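Long-range contacts in zona pellucida sperm-binding protein 1 (PDB 6GF6), which probably cross-links filaments of the egg coat, the extracellular matrix that sperm penetrate, through homodimers of its ZP-N1 domain: residues H32-D37 with Q86-L91; L8-D13 with Y100-T105. The protein carries 2 engineered substitutions. All coordinates share one frame; numbering follows the deposited sequence.

In the fold
The two contacts sit in the ZP-N1 domain, an immunoglobulin-like fold of two packed sheets, and their centres are about 11 Å apart. Contact 1 lies within one sheet, where strand 30-36 pairs with strand 80-90. Contact 2 runs between the sheets, from strand 9-14 to strand 96-107. Strands 80-90 and 96-107 are neighbours in the same sheet and follow each other in the chain, so the contacts touch. Leu-87 N lies 2.7 Å from Tyr-100 O, a probable hydrogen bond. Along the chain, contact 1 is nested inside the loop closed by contact 2. Contact 1 holds zinc-site residues on one sheet; contact 2 packs the N-terminal strand's sheet on it, forming part of the core.

Contact 1 (H32-D37 with Q86-L91); sequences HFKVLD and QLEEML
His-32 has CG beside the backbone N (chi1 -74°), and Met-90 has its CG in the same position (chi1 -72°). The two side chains cross at about a right angle. Met-90 SD sits over one face of the imidazole, offset toward the rim, 3.5 Å from the ring centroid, nearest ND1. An alanine at His-32 would probably leave the Met-90 sulfur without its ring partner and free the thioether to turn. The backbones form an antiparallel pair within one sheet of the immunoglobulin-like ZP-N1 domain. His-32 and Lys-34 each exchange two backbone hydrogen bonds, with Glu-88 and with Gln-86. Gln-86 N to Lys-34 O is 2.8 Å. Phe-33 and Leu-87 form the non-hydrogen-bonded pair between them, side by side and pointing the same way, with Phe-33 CE2 3.9 Å from Leu-87 CD2. Both also pack on Leu-21 and Ala-23 of strand 18-24. On the other face, Lys-34 CE lies 3.3 Å from Glu-88 OE1, but NZ stays 4.3 Å from it, beyond a salt bridge. The charged ends bridge elsewhere, Lys-34 to Glu-44 and Glu-88 to Arg-42. Zinc sites seen for this protein pair His-32 with Glu-88, Lys-34 with Glu-88 and His-32 with Glu-44; this chain binds none.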
ATOM      1  N   HIS B  32     -15.324  -9.593  -0.100  1.00 40.39           N
ATOM      2  CA  HIS B  32     -14.588  -9.499   1.148  1.00 40.22           C
ATOM      3  C   HIS B  32     -13.408 -10.458   1.101  1.00 38.94           C
ATOM      4  O   HIS B  32     -13.542 -11.599   0.641  1.00 37.97           O
ATOM      5  CB  HIS B  32     -15.492  -9.811   2.343  1.00 45.72           C
ATOM      6  CG  HIS B  32     -16.449  -8.710   2.668  1.00 50.25           C
ATOM      7  ND1 HIS B  32     -17.298  -8.754   3.751  1.00 52.67           N
ATOM      8  CD2 HIS B  32     -16.683  -7.525   2.055  1.00 51.86           C
ATOM      9  CE1 HIS B  32     -18.017  -7.646   3.788  1.00 53.38           C
ATOM     10  NE2 HIS B  32     -17.662  -6.884   2.770  1.00 53.21           N
ATOM     11  N   PHE B  33     -12.254  -9.979   1.558  1.00 35.42           N
ATOM     12  CA  PHE B  33     -11.010 -10.732   1.527  1.00 34.66           C
ATOM     13  C   PHE B  33     -10.636 -11.178   2.933  1.00 34.09           C
ATOM     14  O   PHE B  33     -10.786 -10.420   3.897  1.00 36.93           O
ATOM     15  CB  PHE B  33      -9.869  -9.892   0.939  1.00 36.84           C
ATOM     16  CG  PHE B  33     -10.087  -9.473  -0.490  1.00 37.88           C
ATOM     17  CD1 PHE B  33     -10.827  -8.340  -0.791  1.00 40.11           C
ATOM     18  CD2 PHE B  33      -9.537 -10.202  -1.532  1.00 38.21           C
ATOM     19  CE1 PHE B  33     -11.022  -7.949  -2.104  1.00 40.45           C
ATOM     20  CE2 PHE B  33      -9.728  -9.816  -2.847  1.00 39.35           C
ATOM     21  CZ  PHE B  33     -10.472  -8.688  -3.133  1.00 40.18           C
ATOM     22  N   LYS B  34     -10.149 -12.413   3.046  1.00 31.56           N
ATOM     23  CA  LYS B  34      -9.619 -12.933   4.298  1.00 32.14           C
ATOM     24  C   LYS B  34      -8.348 -13.719   4.014  1.00 33.26           C
ATOM     25  O   LYS B  34      -8.284 -14.481   3.045  1.00 31.11           O
ATOM     26  CB  LYS B  34     -10.626 -13.833   5.026  1.00 34.71           C
ATOM     27  CG  LYS B  34     -11.830 -13.111   5.612  1.00 37.09           C
ATOM     28  CD  LYS B  34     -13.000 -13.101   4.641  1.00 43.26           C
ATOM     29  CE  LYS B  34     -14.290 -12.680   5.332  1.00 48.44           C
ATOM     30  NZ  LYS B  34     -14.216 -11.287   5.854  1.00 50.95           N
ATOM     31  N   VAL B  35      -7.342 -13.528   4.860  1.00 31.42           N
ATOM     32  CA  VAL B  35      -6.086 -14.260   4.760  1.00 36.14           C
ATOM     33  C   VAL B  35      -6.226 -15.581   5.500  1.00 37.77           C
ATOM     34  O   VAL B  35      -6.773 -15.634   6.607  1.00 37.68           O
ATOM     35  CB  VAL B  35      -4.923 -13.424   5.323  1.00 36.42           C
ATOM     36  CG1 VAL B  35      -3.629 -14.227   5.307  1.00 38.01           C
ATOM     37  CG2 VAL B  35      -4.763 -12.137   4.529  1.00 34.97           C
ATOM     38  N   LEU B  36      -5.736 -16.654   4.886  1.00 40.31           N
ATOM     39  CA  LEU B  36      -5.814 -17.996   5.449  1.00 41.37           C
ATOM     40  C   LEU B  36      -4.436 -18.478   5.884  1.00 41.67           C
ATOM     41  O   LEU B  36      -3.435 -18.222   5.206  1.00 42.67           O
ATOM     42  CB  LEU B  36      -6.400 -18.990   4.442  1.00 45.21           C
ATOM     43  CG  LEU B  36      -7.737 -18.620   3.806  1.00 50.11           C
ATOM     44  CD1 LEU B  36      -8.117 -19.672   2.776  1.00 52.22           C
ATOM     45  CD2 LEU B  36      -8.823 -18.487   4.863  1.00 50.72           C
ATOM     46  N   ASP B  37      -4.385 -19.139   7.036  1.00 39.93           N
ATOM     47  CA  ASP B  37      -3.181 -19.814   7.496  1.00 42.03           C
ATOM     48  C   ASP B  37      -3.368 -21.318   7.317  1.00 43.98           C
ATOM     49  O   ASP B  37      -4.413 -21.784   6.857  1.00 45.92           O
ATOM     50  CB  ASP B  37      -2.853 -19.419   8.945  1.00 36.89           C
ATOM     51  CG  ASP B  37      -3.823 -19.997   9.967  1.00 40.96           C
ATOM     52  OD1 ASP B  37      -4.781 -20.705   9.594  1.00 38.15           O
ATOM     53  OD2 ASP B  37      -3.631 -19.707  11.169  1.00 41.27           O
ATOM     54  N   GLN B  86      -9.078 -16.043   0.870  1.00 39.95           N
ATOM     55  CA  GLN B  86     -10.462 -16.378   0.571  1.00 44.08           C
ATOM     56  C   GLN B  86     -11.187 -15.130   0.096  1.00 40.23           C
ATOM     57  O   GLN B  86     -11.063 -14.065   0.710  1.00 37.90           O
ATOM     58  CB  GLN B  86     -11.164 -16.965   1.797  1.00 54.59           C
ATOM     59  CG  GLN B  86     -12.576 -17.456   1.516  1.00 67.16           C
ATOM     60  CD  GLN B  86     -13.295 -17.913   2.765  1.00 78.52           C
ATOM     61  OE1 GLN B  86     -12.834 -17.678   3.880  1.00 84.08           O
ATOM     62  NE2 GLN B  86     -14.438 -18.562   2.585  1.00 85.39           N
ATOM     63  N   LEU B  87     -11.911 -15.256  -1.011  1.00 41.74           N
ATOM     64  CA  LEU B  87     -12.766 -14.197  -1.532  1.00 43.68           C
ATOM     65  C   LEU B  87     -14.209 -14.582  -1.277  1.00 45.64           C
ATOM     66  O   LEU B  87     -14.646 -15.663  -1.689  1.00 46.48           O
ATOM     67  CB  LEU B  87     -12.546 -13.976  -3.026  1.00 46.07           C
ATOM     68  CG  LEU B  87     -11.164 -13.518  -3.465  1.00 48.13           C
ATOM     69  CD1 LEU B  87     -10.241 -14.703  -3.534  1.00 51.12           C
ATOM     70  CD2 LEU B  87     -11.249 -12.833  -4.818  1.00 50.23           C
ATOM     71  N   GLU B  88     -14.941 -13.710  -0.602  1.00 45.52           N
ATOM     72  CA  GLU B  88     -16.355 -13.925  -0.332  1.00 46.27           C
ATOM     73  C   GLU B  88     -17.135 -12.919  -1.160  1.00 46.70           C
ATOM     74  O   GLU B  88     -17.135 -11.721  -0.857  1.00 47.55           O
ATOM     75  CB  GLU B  88     -16.663 -13.780   1.153  1.00 49.84           C
ATOM     76  CG  GLU B  88     -16.075 -14.893   1.991  1.00 52.07           C
ATOM     77  CD  GLU B  88     -16.612 -14.913   3.403  1.00 55.70           C
ATOM     78  OE1 GLU B  88     -17.071 -13.858   3.892  1.00 55.89           O
ATOM     79  OE2 GLU B  88     -16.561 -15.994   4.024  1.00 62.04           O
ATOM     80  N   GLU B  89     -17.765 -13.397  -2.223  1.00 46.89           N
ATOM     81  CA  GLU B  89     -18.644 -12.545  -3.007  1.00 48.50           C
ATOM     82  C   GLU B  89     -19.935 -12.330  -2.237  1.00 47.82           C
ATOM     83  O   GLU B  89     -20.558 -13.290  -1.778  1.00 50.21           O
ATOM     84  CB  GLU B  89     -18.924 -13.174  -4.371  1.00 52.07           C
ATOM     85  CG  GLU B  89     -19.710 -12.270  -5.308  1.00 57.13           C
ATOM     86  CD  GLU B  89     -19.954 -12.894  -6.670  1.00 63.91           C
ATOM     87  OE1 GLU B  89     -20.462 -12.184  -7.563  1.00 67.54           O
ATOM     88  OE2 GLU B  89     -19.655 -14.094  -6.845  1.00 65.17           O
ATOM     89  N   MET B  90     -20.321 -11.073  -2.058  1.00 47.34           N
ATOM     90  CA  MET B  90     -21.422 -10.759  -1.166  1.00 51.55           C
ATOM     91  C   MET B  90     -22.441  -9.862  -1.848  1.00 54.54           C
ATOM     92  O   MET B  90     -22.087  -8.933  -2.580  1.00 55.00           O
ATOM     93  CB  MET B  90     -20.918 -10.109   0.120  1.00 57.87           C
ATOM     94  CG  MET B  90     -20.215 -11.103   1.027  1.00 63.85           C
ATOM     95  SD  MET B  90     -19.650 -10.376   2.557  1.00 73.17           S
ATOM     96  CE  MET B  90     -21.181  -9.757   3.254  1.00 73.51           C
ATOM     97  N   LEU B  91     -23.709 -10.165  -1.586  1.00 48.05           N
ATOM     98  CA  LEU B  91     -24.851  -9.366  -1.990  1.00 50.76           C
ATOM     99  C   LEU B  91     -25.031  -8.175  -1.057  1.00 50.84           C
ATOM    100  O   LEU B  91     -24.534  -8.158   0.073  1.00 48.93           O
ATOM    101  CB  LEU B  91     -26.114 -10.224  -1.973  1.00 52.50           C
ATOM    102  CG  LEU B  91     -26.013 -11.552  -2.727  1.00 53.00           C
ATOM    103  CD1 LEU B  91     -27.333 -12.303  -2.651  1.00 54.59           C
ATOM    104  CD2 LEU B  91     -25.595 -11.341  -4.183  1.00 53.70           C
TER

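Contact 2 (L8-D13 with Y100-T105). Engineered in segment 100-105: Gln-103 (natural residue Asn).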
ATOM      1  N   LEU B   8     -17.058 -15.186 -10.543  1.00 67.04           N
ATOM      2  CA  LEU B   8     -16.326 -13.974 -10.189  1.00 63.59           C
ATOM      3  C   LEU B   8     -15.039 -13.896 -11.000  1.00 63.01           C
ATOM      4  O   LEU B   8     -14.293 -14.875 -11.087  1.00 63.45           O
ATOM      5  CB  LEU B   8     -16.021 -13.947  -8.689  1.00 54.06           C
ATOM      6  CG  LEU B   8     -15.221 -12.746  -8.161  1.00 50.50           C
ATOM      7  CD1 LEU B   8     -15.987 -11.437  -8.328  1.00 45.17           C
ATOM      8  CD2 LEU B   8     -14.844 -12.960  -6.693  1.00 41.72           C
ATOM      9  N   GLN B   9     -14.776 -12.741 -11.600  1.00 61.76           N
ATOM     10  CA  GLN B   9     -13.541 -12.536 -12.346  1.00 61.01           C
ATOM     11  C   GLN B   9     -12.461 -11.988 -11.420  1.00 54.53           C
ATOM     12  O   GLN B   9     -12.665 -10.966 -10.755  1.00 52.92           O
ATOM     13  CB  GLN B   9     -13.768 -11.574 -13.513  1.00 71.25           C
ATOM     14  CG  GLN B   9     -14.693 -12.109 -14.600  1.00 78.78           C
ATOM     15  CD  GLN B   9     -14.169 -13.375 -15.252  1.00 83.32           C
ATOM     16  OE1 GLN B   9     -13.164 -13.349 -15.964  1.00 86.31           O
ATOM     17  NE2 GLN B   9     -14.851 -14.492 -15.015  1.00 85.16           N
ATOM     18  N   TYR B  10     -11.310 -12.659 -11.393  1.00 50.31           N
ATOM     19  CA  TYR B  10     -10.185 -12.213 -10.585  1.00 45.97           C
ATOM     20  C   TYR B  10      -8.891 -12.787 -11.144  1.00 46.55           C
ATOM     21  O   TYR B  10      -8.891 -13.760 -11.902  1.00 46.72           O
ATOM     22  CB  TYR B  10     -10.345 -12.606  -9.110  1.00 45.74           C
ATOM     23  CG  TYR B  10     -10.430 -14.094  -8.866  1.00 48.33           C
ATOM     24  CD1 TYR B  10      -9.287 -14.874  -8.799  1.00 49.02           C
ATOM     25  CD2 TYR B  10     -11.658 -14.715  -8.674  1.00 52.62           C
ATOM     26  CE1 TYR B  10      -9.362 -16.236  -8.579  1.00 52.22           C
ATOM     27  CE2 TYR B  10     -11.740 -16.078  -8.443  1.00 56.41           C
ATOM     28  CZ  TYR B  10     -10.586 -16.832  -8.393  1.00 56.44           C
ATOM     29  OH  TYR B  10     -10.657 -18.189  -8.160  1.00 59.82           O
ATOM     30  N   HIS B  11      -7.787 -12.153 -10.759  1.00 42.97           N
ATOM     31  CA  HIS B  11      -6.447 -12.609 -11.097  1.00 46.26           C
ATOM     32  C   HIS B  11      -5.485 -11.934 -10.132  1.00 44.31           C
ATOM     33  O   HIS B  11      -5.839 -10.968  -9.454  1.00 45.78           O
ATOM     34  CB  HIS B  11      -6.093 -12.261 -12.543  1.00 45.69           C
ATOM     35  CG  HIS B  11      -5.826 -10.804 -12.747  1.00 44.99           C
ATOM     36  ND1 HIS B  11      -6.831  -9.887 -12.972  1.00 46.28           N
ATOM     37  CD2 HIS B  11      -4.668 -10.101 -12.745  1.00 44.17           C
ATOM     38  CE1 HIS B  11      -6.304  -8.683 -13.106  1.00 43.87           C
ATOM     39  NE2 HIS B  11      -4.994  -8.785 -12.975  1.00 44.53           N
ATOM     40  N   TYR B  12      -4.249 -12.428 -10.099  1.00 39.71           N
ATOM     41  CA  TYR B  12      -3.222 -11.837  -9.251  1.00 39.42           C
ATOM     42  C   TYR B  12      -1.912 -11.670 -10.016  1.00 38.82           C
ATOM     43  O   TYR B  12      -1.648 -12.349 -11.013  1.00 39.20           O
ATOM     44  CB  TYR B  12      -2.993 -12.660  -7.970  1.00 35.96           C
ATOM     45  CG  TYR B  12      -2.315 -13.998  -8.149  1.00 37.90           C
ATOM     46  CD1 TYR B  12      -3.052 -15.146  -8.400  1.00 39.41           C
ATOM     47  CD2 TYR B  12      -0.936 -14.117  -8.035  1.00 37.51           C
ATOM     48  CE1 TYR B  12      -2.434 -16.373  -8.556  1.00 42.36           C
ATOM     49  CE2 TYR B  12      -0.307 -15.343  -8.187  1.00 37.58           C
ATOM     50  CZ  TYR B  12      -1.066 -16.468  -8.445  1.00 42.66           C
ATOM     51  OH  TYR B  12      -0.459 -17.694  -8.590  1.00 41.47           O
ATOM     52  N   ASP B  13      -1.110 -10.720  -9.541  1.00 36.74           N
ATOM     53  CA  ASP B  13       0.169 -10.377 -10.141  1.00 37.20           C
ATOM     54  C   ASP B  13       1.283 -10.576  -9.123  1.00 36.04           C
ATOM     55  O   ASP B  13       1.129 -10.237  -7.943  1.00 34.71           O
ATOM     56  CB  ASP B  13       0.178  -8.916 -10.622  1.00 37.54           C
ATOM     57  CG  ASP B  13      -0.883  -8.636 -11.671  1.00 49.70           C
ATOM     58  OD1 ASP B  13      -1.061  -9.480 -12.571  1.00 50.48           O
ATOM     59  OD2 ASP B  13      -1.564  -7.590 -11.578  1.00 49.98           O
ATOM     60  N   TYR B 100     -14.565 -18.198  -2.841  1.00 44.77           N
ATOM     61  CA  TYR B 100     -13.454 -18.675  -3.645  1.00 46.50           C
ATOM     62  C   TYR B 100     -12.183 -18.662  -2.809  1.00 44.81           C
ATOM     63  O   TYR B 100     -11.990 -17.799  -1.949  1.00 40.85           O
ATOM     64  CB  TYR B 100     -13.252 -17.827  -4.916  1.00 48.73           C
ATOM     65  CG  TYR B 100     -14.517 -17.573  -5.713  1.00 55.91           C
ATOM     66  CD1 TYR B 100     -15.443 -16.619  -5.305  1.00 58.29           C
ATOM     67  CD2 TYR B 100     -14.788 -18.293  -6.870  1.00 60.82           C
ATOM     68  CE1 TYR B 100     -16.598 -16.386  -6.029  1.00 62.28           C
ATOM     69  CE2 TYR B 100     -15.942 -18.069  -7.600  1.00 64.74           C
ATOM     70  CZ  TYR B 100     -16.846 -17.114  -7.174  1.00 66.46           C
ATOM     71  OH  TYR B 100     -18.000 -16.887  -7.896  1.00 71.57           O
ATOM     72  N   GLU B 101     -11.319 -19.635  -3.070  1.00 46.58           N
ATOM     73  CA  GLU B 101     -10.021 -19.734  -2.422  1.00 47.87           C
ATOM     74  C   GLU B 101      -8.945 -19.637  -3.489  1.00 48.06           C
ATOM     75  O   GLU B 101      -9.044 -20.278  -4.540  1.00 49.70           O
ATOM     76  CB  GLU B 101      -9.874 -21.042  -1.654  1.00 53.22           C
ATOM     77  CG  GLU B 101      -8.511 -21.209  -1.018  1.00 57.03           C
ATOM     78  CD  GLU B 101      -8.419 -22.450  -0.157  1.00 64.70           C
ATOM     79  OE1 GLU B 101      -9.402 -22.760   0.555  1.00 68.39           O
ATOM     80  OE2 GLU B 101      -7.362 -23.118  -0.200  1.00 68.10           O
ATOM     81  N   VAL B 102      -7.912 -18.844  -3.213  1.00 48.92           N
ATOM     82  CA  VAL B 102      -6.834 -18.604  -4.164  1.00 50.09           C
ATOM     83  C   VAL B 102      -5.510 -18.782  -3.447  1.00 48.00           C
ATOM     84  O   VAL B 102      -5.299 -18.213  -2.369  1.00 45.91           O
ATOM     85  CB  VAL B 102      -6.909 -17.191  -4.772  1.00 54.45           C
ATOM     86  CG1 VAL B 102      -5.843 -17.014  -5.849  1.00 56.43           C
ATOM     87  CG2 VAL B 102      -8.282 -16.919  -5.339  1.00 58.01           C
ATOM     88  N   GLN B 103      -4.602 -19.524  -4.071  1.00 47.91           N
ATOM     89  CA  GLN B 103      -3.242 -19.690  -3.583  1.00 50.23           C
ATOM     90  C   GLN B 103      -2.340 -18.863  -4.489  1.00 45.21           C
ATOM     91  O   GLN B 103      -2.067 -19.255  -5.627  1.00 48.98           O
ATOM     92  CB  GLN B 103      -2.840 -21.164  -3.579  1.00 57.28           C
ATOM     93  CG  GLN B 103      -1.586 -21.459  -2.766  1.00 64.75           C
ATOM     94  CD  GLN B 103      -1.177 -22.925  -2.803  1.00 73.55           C
ATOM     95  OE1 GLN B 103      -0.940 -23.541  -1.762  1.00 78.40           O
ATOM     96  NE2 GLN B 103      -1.083 -23.485  -4.003  1.00 76.63           N
ATOM     97  N   MET B 104      -1.882 -17.723  -3.986  1.00 40.26           N
ATOM     98  CA  MET B 104      -0.986 -16.865  -4.742  1.00 39.72           C
ATOM     99  C   MET B 104       0.431 -17.397  -4.582  1.00 41.33           C
ATOM    100  O   MET B 104       0.981 -17.406  -3.475  1.00 42.29           O
ATOM    101  CB  MET B 104      -1.106 -15.417  -4.270  1.00 41.05           C
ATOM    102  CG  MET B 104      -2.510 -14.836  -4.437  1.00 43.47           C
ATOM    103  SD  MET B 104      -2.815 -13.328  -3.484  1.00 52.26           S
ATOM    104  CE  MET B 104      -1.910 -12.106  -4.413  1.00 46.46           C
ATOM    105  N   THR B 105       1.013 -17.846  -5.689  1.00 38.45           N
ATOM    106  CA  THR B 105       2.341 -18.438  -5.712  1.00 40.98           C
ATOM    107  C   THR B 105       3.244 -17.543  -6.546  1.00 39.08           C
ATOM    108  O   THR B 105       2.944 -17.264  -7.711  1.00 40.61           O
ATOM    109  CB  THR B 105       2.293 -19.858  -6.282  1.00 45.78           C
ATOM    110  OG1 THR B 105       1.387 -20.650  -5.508  1.00 48.21           O
ATOM    111  CG2 THR B 105       3.662 -20.502  -6.244  1.00 46.57           C
TER
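Val-102 and Tyr-10 meet at the apolar centre, where Val-102 CG2 approaches Tyr-10 CE1 to 3.5 Å. The two side chains slide past each other in opposite directions. Tyr-10 also turns its ring edge toward the face of Tyr-100 in an offset edge-to-face pair. The planes stand at 67° and the centroids are 5.9 Å apart. Leu-8 extends this apolar patch, with CB 3.6 Å from Tyr-100 CZ and CD2 near CE1 of the same ring. Toward the other end, Met-104 CG lies over a face of Tyr-12, offset toward the rim. It makes a CH-pi contact 4.0 Å from the ring centroid. The bend at chi3 places Met-104 CE 3.8 Å from Tyr-12 CB. The sulfur is more distant and oblique to the ring, a Met-aromatic contact.

Two hydroxyls form the polar edge, each accepting a long backbone hydrogen bond. The N-H of Thr-105 is directed almost straight at Tyr-12 OH (175°), with N and OH 3.3 Å apart. Leu-8 N reaches Tyr-100 OH at 3.3 Å, but the stronger partner of that hydroxyl is Leu-7 N. The two strands lie in facing sheets of the immunoglobulin-like fold, their segments running in nearly the same direction, 23° apart, with no bridge between them. Strand 9-14 pairs with strand 18-24 on its own side, while strand 96-107 pairs with strand 80-90, where Val-102 also touches Leu-87.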